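Local coordinates for protein Maltose/maltodextrin transport permease homologue (PDB 6FFL) that probably binds maltose and maltodextrins, here as the sugar-binding domain of a fused ABC-transporter permease, caught with maltotriose in its cleft, at residues V3-I7 against A282-A287; M11-H15 against W236-D240; G76-L81 against Y272-M278; N220-K224 against Y241-V246. All blocks are in the same frame, centred on the assembly; numbering follows the deposited sequence.

Contact 1: V3-I7 against A282-A287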
loop_
_atom_site.group_PDB
_atom_site.type_symbol
_atom_site.label_atom_id
_atom_site.label_comp_id
_atom_site.label_asym_id
_atom_site.label_seq_id
_atom_site.Cartn_x
_atom_site.Cartn_y
_atom_site.Cartn_z
ATOM N N VAL A 3 17.872 5.227 -27.704
ATOM C CA VAL A 3 17.208 6.068 -26.717
ATOM C C VAL A 3 17.219 5.391 -25.344
ATOM O O VAL A 3 17.010 4.186 -25.231
ATOM C CB VAL A 3 15.766 6.416 -27.169
ATOM C CG1 VAL A 3 14.863 5.192 -27.138
ATOM C CG2 VAL A 3 15.188 7.510 -26.309
ATOM N N ARG A 4 17.483 6.169 -24.298
ATOM C CA ARG A 4 17.492 5.665 -22.929
ATOM C C ARG A 4 16.380 6.351 -22.154
ATOM O O ARG A 4 16.347 7.584 -22.073
ATOM C CB ARG A 4 18.840 5.911 -22.253
ATOM C CG ARG A 4 18.938 5.320 -20.855
ATOM C CD ARG A 4 20.386 5.208 -20.407
ATOM N NE ARG A 4 20.516 4.585 -19.091
ATOM C CZ ARG A 4 20.425 3.278 -18.866
ATOM N NH1 ARG A 4 20.195 2.442 -19.869
ATOM N NH2 ARG A 4 20.564 2.804 -17.632
ATOM N N ILE A 5 15.474 5.559 -21.586
ATOM C CA ILE A 5 14.342 6.083 -20.840
ATOM C C ILE A 5 14.464 5.633 -19.382
ATOM O O ILE A 5 15.248 4.745 -19.041
ATOM C CB ILE A 5 12.988 5.652 -21.443
ATOM C CG1 ILE A 5 12.920 4.131 -21.573
ATOM C CG2 ILE A 5 12.756 6.324 -22.803
ATOM C CD1 ILE A 5 11.564 3.620 -21.993
ATOM N N GLN A 6 13.668 6.264 -18.528
ATOM C CA GLN A 6 13.754 6.109 -17.083
ATOM C C GLN A 6 12.418 5.683 -16.491
ATOM O O GLN A 6 11.364 6.157 -16.915
ATOM C CB GLN A 6 14.150 7.426 -16.409
ATOM C CG GLN A 6 15.562 7.940 -16.645
ATOM C CD GLN A 6 15.939 8.980 -15.592
ATOM O OE1 GLN A 6 16.525 8.650 -14.557
ATOM N NE2 GLN A 6 15.568 10.232 -15.833
ATOM N N ILE A 7 12.465 4.820 -15.479
ATOM C CA ILE A 7 11.292 4.531 -14.661
ATOM C C ILE A 7 11.674 4.736 -13.200
ATOM O O ILE A 7 12.636 4.128 -12.714
ATOM C CB ILE A 7 10.748 3.111 -14.893
ATOM C CG1 ILE A 7 9.653 2.790 -13.870
ATOM C CG2 ILE A 7 11.870 2.081 -14.849
ATOM C CD1 ILE A 7 9.227 1.336 -13.863
ATOM N N ALA A 282 11.044 10.125 -29.883
ATOM C CA ALA A 282 11.587 8.781 -29.694
ATOM C C ALA A 282 11.502 8.347 -28.235
ATOM O O ALA A 282 11.267 7.166 -27.948
ATOM C CB ALA A 282 13.032 8.719 -30.193
ATOM N N HIS A 283 11.697 9.280 -27.297
ATOM C CA HIS A 283 11.543 8.935 -25.885
ATOM C C HIS A 283 10.098 8.569 -25.570
ATOM O O HIS A 283 9.836 7.600 -24.842
ATOM C CB HIS A 283 12.007 10.093 -24.998
ATOM C CG HIS A 283 13.493 10.271 -24.961
ATOM N ND1 HIS A 283 14.194 10.905 -25.966
ATOM C CD2 HIS A 283 14.413 9.906 -24.036
ATOM C CE1 HIS A 283 15.481 10.915 -25.666
ATOM N NE2 HIS A 283 15.640 10.318 -24.497
ATOM N N TYR A 284 9.148 9.325 -26.127
ATOM C CA TYR A 284 7.732 9.067 -25.897
ATOM C C TYR A 284 7.317 7.704 -26.444
ATOM O O TYR A 284 6.658 6.921 -25.753
ATOM C CB TYR A 284 6.890 10.173 -26.537
ATOM C CG TYR A 284 5.411 9.884 -26.507
ATOM C CD1 TYR A 284 4.683 10.022 -25.327
ATOM C CD2 TYR A 284 4.739 9.450 -27.646
ATOM C CE1 TYR A 284 3.328 9.757 -25.283
ATOM C CE2 TYR A 284 3.372 9.174 -27.609
ATOM C CZ TYR A 284 2.677 9.331 -26.426
ATOM O OH TYR A 284 1.327 9.066 -26.367
ATOM N N GLU A 285 7.682 7.416 -27.698
ATOM C CA GLU A 285 7.330 6.132 -28.296
ATOM C C GLU A 285 7.944 4.975 -27.516
ATOM O O GLU A 285 7.306 3.932 -27.332
ATOM C CB GLU A 285 7.781 6.093 -29.759
ATOM C CG GLU A 285 7.184 7.195 -30.627
ATOM C CD GLU A 285 7.654 7.129 -32.069
ATOM O OE1 GLU A 285 7.022 6.411 -32.866
ATOM O OE2 GLU A 285 8.657 7.795 -32.403
ATOM N N ALA A 286 9.182 5.144 -27.046
ATOM C CA ALA A 286 9.818 4.094 -26.254
ATOM C C ALA A 286 9.116 3.917 -24.915
ATOM O O ALA A 286 8.949 2.787 -24.441
ATOM C CB ALA A 286 11.299 4.411 -26.047
ATOM N N ALA A 287 8.688 5.021 -24.295
ATOM C CA ALA A 287 7.995 4.927 -23.014
ATOM C C ALA A 287 6.660 4.208 -23.164
ATOM O O ALA A 287 6.261 3.425 -22.292
ATOM C CB ALA A 287 7.794 6.328 -22.426
HETATM O O HOH W 1 18.559 8.846 -24.782
#
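Val3 sets its CG2 methyl over the face of the His283 imidazole: the carbon stands 3.3 Å from the ring centroid and only 5° off the ring normal, a CH-pi contact centred on the ring. A chi1 of 69° puts CG2 anti to the backbone N and turns the other methyl to the helix, where Val3 CG1 meets Ala286 CB at 3.8 Å. Ile5, two residues on along the strand, points the same way and makes the buried part of the contact. Its CG2 branch comes within 4.0 Å of Ala286 CB, while Ile5 CD1 reaches the helix backbone at Ala286 O (3.7 Å) and touches Ala287. The outer end, around Val3 and Ala282, is solvent-exposed and wetter. There a water accepts from Arg4 N at 2.9 Å and lies 3.3 Å from His283 NE2, whereas His283 ND1 is bonded to Ser280 OG just before the helix. Arg4 starts away from the helix, and its guanidinium bonds to Thr34 and Gln36. The axes of strand 4-7 and helix segment 282-287 approach to 8.6 Å at 52°. Helix 281-294 also touches strand 266-274 of the same sheet, Ala287 on Leu274, and strand 4-9 runs between parallel strands 34-39 and 61-65.

Contact 2: M11-H15 against W236-D240. With GLC (alpha-D-glucopyranose), chain B; GLC (alpha-D-glucopyranose), chain C; SO4 (sulfate ion), chain H.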
loop_
_atom_site.group_PDB
_atom_site.type_symbol
_atom_site.label_atom_id
_atom_site.label_comp_id
_atom_site.label_asym_id
_atom_site.label_seq_id
_atom_site.Cartn_x
_atom_site.Cartn_y
_atom_site.Cartn_z
ATOM N N MET A 11 9.044 0.010 -5.712
ATOM C CA MET A 11 8.903 -1.438 -5.550
ATOM C C MET A 11 9.863 -2.003 -4.510
ATOM O O MET A 11 11.079 -1.804 -4.594
ATOM C CB MET A 11 9.146 -2.158 -6.879
ATOM C CG MET A 11 8.108 -1.871 -7.936
ATOM S SD MET A 11 8.336 -2.994 -9.332
ATOM C CE MET A 11 7.278 -2.202 -10.544
ATOM N N ILE A 12 9.302 -2.789 -3.581
ATOM C CA ILE A 12 10.069 -3.514 -2.586
ATOM C C ILE A 12 11.005 -4.530 -3.253
ATOM O O ILE A 12 10.817 -4.934 -4.407
ATOM C CB ILE A 12 9.076 -4.208 -1.639
ATOM C CG1 ILE A 12 9.733 -4.647 -0.334
ATOM C CG2 ILE A 12 8.424 -5.404 -2.340
ATOM C CD1 ILE A 12 8.762 -5.382 0.583
ATOM N N TYR A 13 12.013 -4.963 -2.490
ATOM C CA TYR A 13 13.055 -5.865 -2.975
ATOM C C TYR A 13 12.542 -6.958 -3.912
ATOM O O TYR A 13 12.964 -7.043 -5.070
ATOM C CB TYR A 13 13.764 -6.509 -1.786
ATOM C CG TYR A 13 14.875 -7.443 -2.212
ATOM C CD1 TYR A 13 16.119 -6.950 -2.588
ATOM C CD2 TYR A 13 14.670 -8.822 -2.262
ATOM C CE1 TYR A 13 17.142 -7.816 -2.977
ATOM C CE2 TYR A 13 15.675 -9.681 -2.656
ATOM C CZ TYR A 13 16.904 -9.176 -3.013
ATOM O OH TYR A 13 17.900 -10.041 -3.405
ATOM N N GLY A 14 11.644 -7.812 -3.416
ATOM C CA GLY A 14 11.184 -8.941 -4.216
ATOM C C GLY A 14 10.527 -8.515 -5.518
ATOM O O GLY A 14 10.685 -9.176 -6.550
ATOM N N HIS A 15 9.781 -7.407 -5.487
ATOM C CA HIS A 15 9.116 -6.934 -6.698
ATOM C C HIS A 15 10.105 -6.278 -7.653
ATOM O O HIS A 15 9.999 -6.452 -8.871
ATOM C CB HIS A 15 7.993 -5.944 -6.354
ATOM C CG HIS A 15 6.807 -6.577 -5.691
ATOM N ND1 HIS A 15 5.510 -6.184 -5.956
ATOM C CD2 HIS A 15 6.722 -7.562 -4.764
ATOM C CE1 HIS A 15 4.680 -6.907 -5.225
ATOM N NE2 HIS A 15 5.390 -7.745 -4.491
ATOM N N TRP A 236 2.211 -6.672 -0.937
ATOM C CA TRP A 236 3.542 -6.465 -1.504
ATOM C C TRP A 236 4.621 -7.223 -0.742
ATOM O O TRP A 236 5.726 -7.394 -1.272
ATOM C CB TRP A 236 3.912 -4.972 -1.494
ATOM C CG TRP A 236 3.863 -4.389 -0.096
ATOM C CD1 TRP A 236 4.828 -4.479 0.869
ATOM C CD2 TRP A 236 2.768 -3.667 0.497
ATOM N NE1 TRP A 236 4.405 -3.852 2.021
ATOM C CE2 TRP A 236 3.148 -3.344 1.818
ATOM C CE3 TRP A 236 1.513 -3.251 0.032
ATOM C CZ2 TRP A 236 2.313 -2.628 2.683
ATOM C CZ3 TRP A 236 0.676 -2.539 0.900
ATOM C CH2 TRP A 236 1.081 -2.241 2.207
ATOM N N SER A 237 4.338 -7.662 0.490
ATOM C CA SER A 237 5.356 -8.275 1.330
ATOM C C SER A 237 5.398 -9.793 1.225
ATOM O O SER A 237 6.341 -10.400 1.740
ATOM C CB SER A 237 5.145 -7.867 2.798
ATOM O OG SER A 237 3.958 -8.461 3.336
ATOM N N TRP A 238 4.419 -10.414 0.561
ATOM C CA TRP A 238 4.348 -11.874 0.529
ATOM C C TRP A 238 5.618 -12.481 -0.051
ATOM O O TRP A 238 6.161 -13.454 0.487
ATOM C CB TRP A 238 3.154 -12.320 -0.307
ATOM C CG TRP A 238 1.806 -11.991 0.266
ATOM C CD1 TRP A 238 1.505 -11.659 1.562
ATOM C CD2 TRP A 238 0.572 -11.989 -0.448
ATOM N NE1 TRP A 238 0.150 -11.444 1.689
ATOM C CE2 TRP A 238 -0.446 -11.657 0.469
ATOM C CE3 TRP A 238 0.225 -12.240 -1.781
ATOM C CZ2 TRP A 238 -1.785 -11.548 0.090
ATOM C CZ3 TRP A 238 -1.110 -12.143 -2.152
ATOM C CH2 TRP A 238 -2.098 -11.797 -1.219
ATOM N N GLY A 239 6.086 -11.936 -1.175
ATOM C CA GLY A 239 7.227 -12.535 -1.849
ATOM C C GLY A 239 8.464 -12.551 -0.978
ATOM O O GLY A 239 9.201 -13.539 -0.940
ATOM N N ASP A 240 8.689 -11.471 -0.239
ATOM C CA ASP A 240 9.890 -11.399 0.578
ATOM C C ASP A 240 9.809 -12.298 1.804
ATOM O O ASP A 240 10.839 -12.835 2.230
ATOM C CB ASP A 240 10.161 -9.946 0.946
ATOM C CG ASP A 240 10.840 -9.197 -0.197
ATOM O OD1 ASP A 240 11.951 -9.604 -0.597
ATOM O OD2 ASP A 240 10.251 -8.252 -0.743
HETATM C C1 GLC B . 7.413 -1.300 -0.247
HETATM C C2 GLC B . 6.272 -1.537 -1.243
HETATM C C3 GLC B . 5.226 -0.435 -1.156
HETATM C C4 GLC B . 4.780 -0.207 0.289
HETATM C C5 GLC B . 6.000 0.007 1.195
HETATM C C6 GLC B . 5.591 0.102 2.664
HETATM O O1 GLC B . 8.165 -0.155 -0.652
HETATM O O2 GLC B . 6.774 -1.544 -2.582
HETATM O O3 GLC B . 4.114 -0.786 -2.008
HETATM O O4 GLC B . 3.911 0.944 0.301
HETATM O O5 GLC B . 6.909 -1.094 1.086
HETATM O O6 GLC B . 6.723 0.456 3.473
HETATM C C1 GLC C . 2.672 0.604 0.889
HETATM C C2 GLC C . 1.508 0.930 -0.038
HETATM C C3 GLC C . 1.282 2.426 -0.194
HETATM C C4 GLC C . 1.172 3.035 1.200
HETATM C C5 GLC C . 2.435 2.708 1.993
HETATM C C6 GLC C . 2.373 3.306 3.403
HETATM O O2 GLC C . 1.780 0.322 -1.315
HETATM O O3 GLC C . 0.057 2.632 -0.919
HETATM O O4 GLC C . 1.062 4.445 1.094
HETATM O O5 GLC C . 2.522 1.293 2.124
HETATM O O6 GLC C . 3.689 3.303 3.998
HETATM S S SO4 H . 13.737 -2.706 0.297
HETATM O O1 SO4 H . 13.731 -2.353 1.711
HETATM O O2 SO4 H . 13.748 -1.473 -0.496
HETATM O O3 SO4 H . 12.547 -3.483 -0.033
HETATM O O4 SO4 H . 14.912 -3.513 -0.010
HETATM O O HOH W 2 4.370 -9.870 -2.889
#
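Asp240 and Ile12 approach from opposite directions, and the aspartate carboxylate meets the first turn of helix 13-29. Asp240 OD2 accepts from Gly14 N at 3.0 Å through its syn lone pair, with an N-H...O angle of 155°. The same oxygen touches Ile12 CD1 at 3.5 Å. The other carboxylate oxygen, Asp240 OD1, sits at the edge of the Tyr13 ring, 3.3 Å from Tyr13 CD2, with carboxylate and ring planes turned 45° apart. Tyr13 N, at the helix start, donates to O3 of a sulfate (2.9 Å), probably a crystallisation ion. Ile12 meets Trp236 nearly at a right angle: with CG1 anti to the backbone N (chi1 -163°), Ile12 CD1 is delivered to the indole edge, 4.0 Å from Trp236 CD1. The sugars lie over a face instead, C4 of the chain B glucose and C1 of the chain C glucose, the latter 3.5 Å from Trp236 CH2, while Trp236 NE1 is bonded to Tyr216 OH. A water in the plane of the His15 ring joins His15 NE2 (2.8 Å) to Gly239 N. Ile12 N adds a weak bond to O2 of the chain B glucose. Trp236 is thus an aromatic platform under the sugar, the stacking familiar from the cleft of maltodextrin-binding proteins.

Contact 3: G76-L81 against Y272-M278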
loop_
_atom_site.group_PDB
_atom_site.type_symbol
_atom_site.label_atom_id
_atom_site.label_comp_id
_atom_site.label_asym_id
_atom_site.label_seq_id
_atom_site.Cartn_x
_atom_site.Cartn_y
_atom_site.Cartn_z
ATOM N N GLY A 76 -0.847 18.701 -13.602
ATOM C CA GLY A 76 -0.567 18.604 -15.023
ATOM C C GLY A 76 0.748 17.936 -15.365
ATOM O O GLY A 76 1.334 18.245 -16.402
ATOM N N ILE A 77 1.237 17.020 -14.530
ATOM C CA ILE A 77 2.552 16.442 -14.775
ATOM C C ILE A 77 2.488 15.006 -15.290
ATOM O O ILE A 77 3.543 14.405 -15.530
ATOM C CB ILE A 77 3.452 16.536 -13.527
ATOM C CG1 ILE A 77 2.834 15.771 -12.351
ATOM C CG2 ILE A 77 3.722 18.014 -13.194
ATOM C CD1 ILE A 77 3.703 15.786 -11.066
ATOM N N VAL A 78 1.296 14.438 -15.483
ATOM C CA VAL A 78 1.175 13.134 -16.130
ATOM C C VAL A 78 0.113 13.203 -17.218
ATOM O O VAL A 78 -0.814 14.020 -17.159
ATOM C CB VAL A 78 0.835 12.005 -15.137
ATOM C CG1 VAL A 78 2.034 11.736 -14.221
ATOM C CG2 VAL A 78 -0.436 12.342 -14.349
ATOM N N ARG A 79 0.248 12.323 -18.218
ATOM C CA ARG A 79 -0.592 12.361 -19.421
ATOM C C ARG A 79 -1.836 11.491 -19.249
ATOM O O ARG A 79 -1.745 10.390 -18.698
ATOM C CB ARG A 79 0.180 11.853 -20.633
ATOM C CG ARG A 79 1.478 12.581 -20.903
ATOM C CD ARG A 79 2.262 11.907 -22.024
ATOM N NE ARG A 79 3.321 12.790 -22.509
ATOM C CZ ARG A 79 3.287 13.444 -23.660
ATOM N NH1 ARG A 79 2.254 13.295 -24.485
ATOM N NH2 ARG A 79 4.299 14.232 -23.993
ATOM N N PRO A 80 -3.006 11.934 -19.709
ATOM C CA PRO A 80 -4.147 11.012 -19.793
ATOM C C PRO A 80 -3.786 9.865 -20.721
ATOM O O PRO A 80 -3.175 10.076 -21.767
ATOM C CB PRO A 80 -5.273 11.873 -20.385
ATOM C CG PRO A 80 -4.809 13.286 -20.262
ATOM C CD PRO A 80 -3.315 13.257 -20.280
ATOM N N LEU A 81 -4.146 8.643 -20.320
ATOM C CA LEU A 81 -3.769 7.453 -21.076
ATOM C C LEU A 81 -4.840 6.995 -22.052
ATOM O O LEU A 81 -4.570 6.113 -22.877
ATOM C CB LEU A 81 -3.442 6.301 -20.114
ATOM C CG LEU A 81 -2.249 6.598 -19.215
ATOM C CD1 LEU A 81 -2.020 5.461 -18.236
ATOM C CD2 LEU A 81 -1.002 6.883 -20.056
ATOM N N TYR A 272 1.476 2.478 -13.468
ATOM C CA TYR A 272 2.343 3.325 -14.278
ATOM C C TYR A 272 1.603 4.555 -14.790
ATOM O O TYR A 272 0.437 4.473 -15.192
ATOM C CB TYR A 272 2.899 2.532 -15.465
ATOM C CG TYR A 272 3.732 1.321 -15.068
ATOM C CD1 TYR A 272 5.098 1.452 -14.824
ATOM C CD2 TYR A 272 3.158 0.059 -14.949
ATOM C CE1 TYR A 272 5.872 0.364 -14.474
ATOM C CE2 TYR A 272 3.922 -1.043 -14.581
ATOM C CZ TYR A 272 5.283 -0.880 -14.346
ATOM O OH TYR A 272 6.062 -1.958 -13.978
ATOM N N SER A 273 2.295 5.693 -14.768
ATOM C CA SER A 273 1.844 6.915 -15.417
ATOM C C SER A 273 2.945 7.409 -16.340
ATOM O O SER A 273 4.123 7.141 -16.105
ATOM C CB SER A 273 1.501 8.023 -14.402
ATOM O OG SER A 273 0.476 7.622 -13.498
ATOM N N LEU A 274 2.548 8.141 -17.386
ATOM C CA LEU A 274 3.469 8.747 -18.348
ATOM C C LEU A 274 3.676 10.231 -18.040
ATOM O O LEU A 274 2.707 10.975 -17.878
ATOM C CB LEU A 274 2.920 8.589 -19.767
ATOM C CG LEU A 274 2.899 7.199 -20.411
ATOM C CD1 LEU A 274 2.247 7.291 -21.789
ATOM C CD2 LEU A 274 4.304 6.648 -20.558
ATOM N N ASN A 275 4.941 10.654 -17.972
ATOM C CA ASN A 275 5.290 12.056 -17.766
ATOM C C ASN A 275 4.718 12.928 -18.877
ATOM O O ASN A 275 4.804 12.596 -20.065
ATOM C CB ASN A 275 6.817 12.189 -17.711
ATOM C CG ASN A 275 7.288 13.468 -17.038
ATOM O OD1 ASN A 275 6.604 14.489 -17.053
ATOM N ND2 ASN A 275 8.480 13.412 -16.439
ATOM N N ALA A 276 4.127 14.054 -18.481
ATOM C CA ALA A 276 3.761 15.060 -19.468
ATOM C C ALA A 276 4.992 15.593 -20.199
ATOM O O ALA A 276 4.897 15.988 -21.369
ATOM C CB ALA A 276 3.000 16.188 -18.773
ATOM N N ASN A 277 6.149 15.623 -19.526
ATOM C CA ASN A 277 7.421 16.042 -20.126
ATOM C C ASN A 277 8.075 14.861 -20.827
ATOM O O ASN A 277 8.407 13.870 -20.173
ATOM C CB ASN A 277 8.394 16.549 -19.055
ATOM C CG ASN A 277 7.873 17.737 -18.290
ATOM O OD1 ASN A 277 7.305 18.653 -18.873
ATOM N ND2 ASN A 277 8.092 17.743 -16.970
ATOM N N MET A 278 8.305 14.974 -22.133
ATOM C CA MET A 278 9.061 13.980 -22.887
ATOM C C MET A 278 10.128 14.699 -23.698
ATOM O O MET A 278 9.827 15.677 -24.391
ATOM C CB MET A 278 8.155 13.165 -23.819
ATOM C CG MET A 278 7.116 12.317 -23.112
ATOM S SD MET A 278 7.818 10.777 -22.472
ATOM C CE MET A 278 6.480 10.229 -21.426
HETATM O O HOH W 3 -0.185 8.866 -17.197
#
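A single antiparallel beta bridge, Val78 with Asn275, fastens the loop between helices 69-74 and 82-85 to residues 274-276, in continuation of strand 266-274, which belongs to the mixed sheet of this solute-binding domain. The loop leaves helix 69-74 through a Schellman motif at Gly76, whose phi is positive. Two backbone bonds flank the bridge and make Val78 and Asn275 a non-hydrogen-bonded pair: Ala276 N donates to Ile77 O at 3.0 Å, and Arg79 N donates to Leu274 O at 2.8 Å. Beside the second bond, Val78 CA makes a CA-H...O contact of 3.2 Å with Leu274 O. Between Arg79 and Leu274 the return link runs through a water, which donates to Arg79 O and accepts from Leu274 N. On the face toward helix 281-294, Leu81 CD2 packs against Leu274 CD1 at 3.7 Å; on the face toward strand 104-109, Val78 CG1 leans on Ser273 CB. Asn275 starts away from the loop and braces its own turn: its OD1 accepts from Asn277 N at 2.8 Å, an Asx turn, while its ND2 is held by Pro59 O and Ser57 O. Extended from CG to NE, the Arg79 chain runs across Leu274 and brings its guanidinium to the backbone of Asn275. The group lies beside the Met278 side chain, with Met278 CG 3.5 Å from Arg79 NH2. The grip itself is Arg79 NE to Asn275 O, 2.9 Å, with the acceptor just 5° out of the guanidinium plane.

Contact 4: N220-K224 against Y241-V246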
loop_
_atom_site.group_PDB
_atom_site.type_symbol
_atom_site.label_atom_id
_atom_site.label_comp_id
_atom_site.label_asym_id
_atom_site.label_seq_id
_atom_site.Cartn_x
_atom_site.Cartn_y
_atom_site.Cartn_z
ATOM N N ASN A 220 9.207 -5.637 9.768
ATOM C CA ASN A 220 9.606 -6.573 8.723
ATOM C C ASN A 220 10.685 -7.527 9.221
ATOM O O ASN A 220 10.566 -8.750 9.085
ATOM C CB ASN A 220 10.104 -5.772 7.517
ATOM C CG ASN A 220 10.227 -6.604 6.260
ATOM O OD1 ASN A 220 9.303 -7.300 5.871
ATOM N ND2 ASN A 220 11.379 -6.511 5.605
ATOM N N ALA A 221 11.749 -6.978 9.813
ATOM C CA ALA A 221 12.832 -7.814 10.324
ATOM C C ALA A 221 12.353 -8.733 11.442
ATOM O O ALA A 221 12.696 -9.922 11.466
ATOM C CB ALA A 221 13.985 -6.943 10.819
ATOM N N LEU A 222 11.580 -8.200 12.390
ATOM C CA LEU A 222 11.142 -9.024 13.514
ATOM C C LEU A 222 10.328 -10.222 13.036
ATOM O O LEU A 222 10.474 -11.331 13.566
ATOM C CB LEU A 222 10.340 -8.187 14.510
ATOM C CG LEU A 222 11.152 -7.177 15.343
ATOM C CD1 LEU A 222 10.238 -6.218 16.082
ATOM C CD2 LEU A 222 12.097 -7.874 16.322
ATOM N N PHE A 223 9.466 -10.018 12.033
ATOM C CA PHE A 223 8.676 -11.127 11.503
ATOM C C PHE A 223 9.560 -12.139 10.775
ATOM O O PHE A 223 9.390 -13.351 10.941
ATOM C CB PHE A 223 7.577 -10.591 10.574
ATOM C CG PHE A 223 6.502 -11.601 10.255
ATOM C CD1 PHE A 223 5.661 -12.082 11.255
ATOM C CD2 PHE A 223 6.328 -12.066 8.952
ATOM C CE1 PHE A 223 4.653 -13.020 10.965
ATOM C CE2 PHE A 223 5.326 -13.005 8.650
ATOM C CZ PHE A 223 4.489 -13.484 9.656
ATOM N N LYS A 224 10.518 -11.660 9.973
ATOM C CA LYS A 224 11.407 -12.574 9.265
ATOM C C LYS A 224 12.287 -13.363 10.227
ATOM O O LYS A 224 12.677 -14.494 9.919
ATOM C CB LYS A 224 12.288 -11.799 8.283
ATOM C CG LYS A 224 11.541 -11.301 7.060
ATOM C CD LYS A 224 12.225 -10.107 6.429
ATOM C CE LYS A 224 13.546 -10.493 5.786
ATOM N NZ LYS A 224 14.189 -9.308 5.146
ATOM N N TYR A 241 8.612 -12.522 2.364
ATOM C CA TYR A 241 8.528 -13.495 3.453
ATOM C C TYR A 241 8.701 -14.919 2.945
ATOM O O TYR A 241 9.301 -15.748 3.638
ATOM C CB TYR A 241 7.210 -13.346 4.230
ATOM C CG TYR A 241 7.113 -11.980 4.880
ATOM C CD1 TYR A 241 8.207 -11.430 5.535
ATOM C CD2 TYR A 241 5.944 -11.230 4.802
ATOM C CE1 TYR A 241 8.143 -10.165 6.108
ATOM C CE2 TYR A 241 5.870 -9.969 5.364
ATOM C CZ TYR A 241 6.966 -9.439 6.007
ATOM O OH TYR A 241 6.900 -8.183 6.556
ATOM N N GLN A 242 8.213 -15.214 1.735
ATOM C CA GLN A 242 8.449 -16.527 1.136
ATOM C C GLN A 242 9.935 -16.764 0.903
ATOM O O GLN A 242 10.458 -17.843 1.208
ATOM C CB GLN A 242 7.668 -16.653 -0.175
ATOM C CG GLN A 242 6.179 -16.886 0.024
ATOM C CD GLN A 242 5.372 -16.635 -1.234
ATOM O OE1 GLN A 242 5.893 -16.147 -2.241
ATOM N NE2 GLN A 242 4.089 -16.968 -1.182
ATOM N N GLN A 243 10.635 -15.760 0.372
ATOM C CA GLN A 243 12.069 -15.908 0.139
ATOM C C GLN A 243 12.823 -16.072 1.451
ATOM O O GLN A 243 13.833 -16.785 1.509
ATOM C CB GLN A 243 12.610 -14.707 -0.640
ATOM C CG GLN A 243 14.034 -14.909 -1.166
ATOM C CD GLN A 243 14.592 -13.674 -1.856
ATOM O OE1 GLN A 243 13.854 -12.908 -2.481
ATOM N NE2 GLN A 243 15.901 -13.473 -1.742
ATOM N N ALA A 244 12.350 -15.419 2.512
ATOM C CA ALA A 244 12.945 -15.545 3.837
ATOM C C ALA A 244 12.527 -16.821 4.554
ATOM O O ALA A 244 12.891 -17.003 5.720
ATOM C CB ALA A 244 12.581 -14.328 4.687
ATOM N N LYS A 245 11.766 -17.692 3.890
ATOM C CA LYS A 245 11.364 -18.991 4.422
ATOM C C LYS A 245 10.505 -18.867 5.678
ATOM O O LYS A 245 10.543 -19.728 6.559
ATOM C CB LYS A 245 12.585 -19.884 4.676
ATOM C CG LYS A 245 13.286 -20.318 3.387
ATOM C CD LYS A 245 14.577 -21.089 3.661
ATOM C CE LYS A 245 15.320 -21.391 2.363
ATOM N NZ LYS A 245 16.604 -22.110 2.604
ATOM N N VAL A 246 9.708 -17.807 5.776
ATOM C CA VAL A 246 8.709 -17.723 6.831
ATOM C C VAL A 246 7.493 -18.521 6.379
ATOM O O VAL A 246 6.937 -18.262 5.307
ATOM C CB VAL A 246 8.326 -16.265 7.130
ATOM C CG1 VAL A 246 7.354 -16.208 8.313
ATOM C CG2 VAL A 246 9.565 -15.415 7.393
#
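The last turn of helix 216-224 lies against the end of helix 238-243, which closes in a Schellman motif at Lys245 (positive phi), and the chains come nearest at Lys224 and Val246, whose CA atoms are 6.3 Å apart. Phe223 and Tyr241 form a T-shaped pair: the phenylalanine presents its edge to the tyrosine face, with centroids 5.1 Å apart and planes at 75°. Phe223 CD2 stands over the centre of the Tyr241 ring, 3.8 Å above its plane. The next atom, Phe223 CE2, meets Val246 CG1 at 3.8 Å, so that neighbouring atoms of one edge touch tyrosine and valine. Lys224 arrives in the plane of the tyrosine ring, at its rim, where Lys224 CG is 3.7 Å from Tyr241 CD1; its methylene chain also brushes Ala244 CB. At the far end of the phenol, Tyr241 OH gives a weak bond to Asn220 OD1 (2.7 Å), a carbonyl that CG, anti to the backbone N (chi1 -166°), carries toward the hydroxyl. The amide plane is turned 49° from the ring. Asn233 ND2 also bonds to this hydroxyl; the bonds at OH would oppose tilting of the buried phenol, and the packing at its face and rim would hinder rotation of the ring.

Overall arrangement
The four contacts fall into two groups, and contacts 3 and 4 lie on opposite sides of the chain's centre. Contacts 1 and 3, with centres 13 Å apart, reach the same mixed sheet and touch directly, as where Ile7 CD1 meets Tyr272 CE1 at 3.5 Å. Contacts 2 and 4, with centres 11 Å apart, share helix 238-243, and Tyr13 CE2 of one lies 3.7 Å from Gln243 OE1 of the other. Contact 2 alone includes residues of the sugar pocket; the side chain of Asn220 is about 8 Å from a bound glucose, and the side chain of Tyr272 is about 11 Å from one. The groups are joined by Met11 CE against Tyr272 OH (3.7 Å), whereas contacts 3 and 4 stay about 18 Å apart at their nearest atoms.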